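Local coordinates for calcium homeostasis modulator protein 5 (Homo sapiens, PDB 7D60) that assembles into an undecameric, cone-shaped large-pore channel of the membrane, with gating and ion conductance that are likely regulated by lipids, at the interface of chains A and B. Numbering follows the deposited sequence. Chains: chain A/B, Calcium homeostasis modulator protein 5.

The interface of chains A and B. Residues chain A 180, 184; chain B 34, 38, 50, 53-54, 57-58.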
# COMPACT_ATOMS: atom_id res chain seq x y z
N GLN A 180 -40.55 -20.80 20.48
CA GLN A 180 -40.54 -19.98 19.29
C GLN A 180 -41.94 -19.61 18.82
O GLN A 180 -42.10 -18.64 18.09
CB GLN A 180 -39.77 -20.68 18.18
CG GLN A 180 -38.29 -20.72 18.43
CD GLN A 180 -37.53 -21.37 17.31
OE1 GLN A 180 -37.98 -22.34 16.73
NE2 GLN A 180 -36.37 -20.82 17.00
N TRP A 184 -43.33 -15.48 18.66
CA TRP A 184 -44.06 -14.82 17.59
C TRP A 184 -45.42 -14.31 18.04
O TRP A 184 -45.94 -13.38 17.43
CB TRP A 184 -44.24 -15.76 16.40
CG TRP A 184 -43.02 -15.94 15.57
CD1 TRP A 184 -42.33 -17.10 15.38
CD2 TRP A 184 -42.34 -14.95 14.79
NE1 TRP A 184 -41.26 -16.89 14.56
CE2 TRP A 184 -41.24 -15.58 14.18
CE3 TRP A 184 -42.54 -13.59 14.56
CZ2 TRP A 184 -40.36 -14.90 13.36
CZ3 TRP A 184 -41.67 -12.92 13.75
CH2 TRP A 184 -40.59 -13.57 13.15
N PHE B 34 -33.67 -16.92 8.57
CA PHE B 34 -34.62 -17.59 9.44
C PHE B 34 -34.66 -19.09 9.20
O PHE B 34 -34.83 -19.86 10.15
CB PHE B 34 -36.02 -17.01 9.25
CG PHE B 34 -36.35 -15.90 10.20
CD1 PHE B 34 -36.65 -16.16 11.52
CD2 PHE B 34 -36.34 -14.58 9.77
CE1 PHE B 34 -36.94 -15.14 12.39
CE2 PHE B 34 -36.64 -13.55 10.63
CZ PHE B 34 -36.94 -13.83 11.95
N ALA B 38 -32.55 -20.36 12.56
CA ALA B 38 -33.57 -20.48 13.60
C ALA B 38 -34.55 -21.62 13.37
O ALA B 38 -35.00 -22.22 14.34
CB ALA B 38 -34.34 -19.16 13.72
N TYR B 50 -46.40 -25.01 13.93
CA TYR B 50 -45.05 -24.46 13.92
C TYR B 50 -44.65 -23.92 12.56
O TYR B 50 -44.03 -22.86 12.47
CB TYR B 50 -44.06 -25.53 14.37
CG TYR B 50 -42.63 -25.07 14.43
CD1 TYR B 50 -41.72 -25.49 13.48
CD2 TYR B 50 -42.19 -24.23 15.43
CE1 TYR B 50 -40.41 -25.08 13.54
CE2 TYR B 50 -40.89 -23.82 15.49
CZ TYR B 50 -40.00 -24.25 14.54
OH TYR B 50 -38.70 -23.84 14.59
N VAL B 53 -46.83 -20.66 11.44
CA VAL B 53 -46.53 -19.42 12.14
C VAL B 53 -45.30 -18.74 11.55
O VAL B 53 -45.28 -17.52 11.39
CB VAL B 53 -46.38 -19.72 13.66
CG1 VAL B 53 -45.55 -18.68 14.37
CG2 VAL B 53 -47.73 -19.78 14.31
N PHE B 54 -44.29 -19.50 11.15
CA PHE B 54 -43.13 -18.92 10.48
C PHE B 54 -43.45 -18.41 9.08
O PHE B 54 -42.63 -17.70 8.50
CB PHE B 54 -42.01 -19.96 10.38
CG PHE B 54 -41.03 -19.90 11.50
CD1 PHE B 54 -41.32 -20.48 12.72
CD2 PHE B 54 -39.80 -19.29 11.32
CE1 PHE B 54 -40.41 -20.44 13.74
CE2 PHE B 54 -38.89 -19.25 12.34
CZ PHE B 54 -39.19 -19.83 13.55
N ALA B 57 -46.71 -15.06 10.41
CA ALA B 57 -46.44 -14.04 11.41
C ALA B 57 -45.42 -12.99 10.97
O ALA B 57 -45.59 -11.83 11.35
CB ALA B 57 -46.01 -14.67 12.74
N PRO B 58 -44.36 -13.29 10.20
CA PRO B 58 -43.59 -12.17 9.62
C PRO B 58 -44.33 -11.43 8.51
O PRO B 58 -43.89 -10.34 8.14
CB PRO B 58 -42.33 -12.85 9.08
CG PRO B 58 -42.18 -14.01 9.90
CD PRO B 58 -43.55 -14.52 10.11
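The indole of A:Trp184 meets the ring of B:Phe54 edge-to-face: the planes stand 77° apart, CZ of B:Phe54 lies in the indole plane at its edge, and NE1 of A:Trp184 sits 3.7 Å above the phenyl plane, offset toward the rim. The pyrrole N-H edge is thus turned at the aromatic face, a placement compatible with a weak polar attraction. One indole face rests on chain B's helix 47-68. CG of B:Pro58 packs beneath the rim of the six-membered ring, 3.6 Å from CH2. On the same side, also out toward the rim, the CB methyl of B:Ala57 is 4.1 Å from CE3. B:Val53 CG1 approaches this side at the five-membered ring, 3.7 Å from CD1. The far rim meets B:Phe34 of helix 15-38 tip to tip, CZ2 of A:Trp184 lying 3.6 Å from CE1 of the phenyl ring. With CG anti to the carbonyl carbon (chi1 -76°), the indole is directed from helix 168-203 toward chain B, where it touches residues of helices 15-38 and 47-68, and 117 Å² of A:Trp184 is hidden by chain B. An alanine in place of A:Trp184 would probably open a gap between B:Phe34, B:Phe54 and B:Pro58 and leave the B:Phe54 face without its N-H partner.

A polar contact lies one helical turn away. The phenol OH of B:Tyr50 donates to the amide oxygen OE1 of A:Gln180 over 2.7 Å; OE1 lies at the edge of the tyrosine ring, in its plane, and the C=O...donor angle is 156°. The extended A:Gln180 chain also carries its amide nitrogen NE2 to 3.3 Å from the backbone O of B:Ala38, a weak hydrogen bond. Through one short bond and one weak one, A:Gln180 touches both chain B helices, the firmer hold being on B:Tyr50.

Here transmembrane helix S4 of one subunit docks against S1 and S2 of its neighbour, a subunit contact that helps build the undecameric channel.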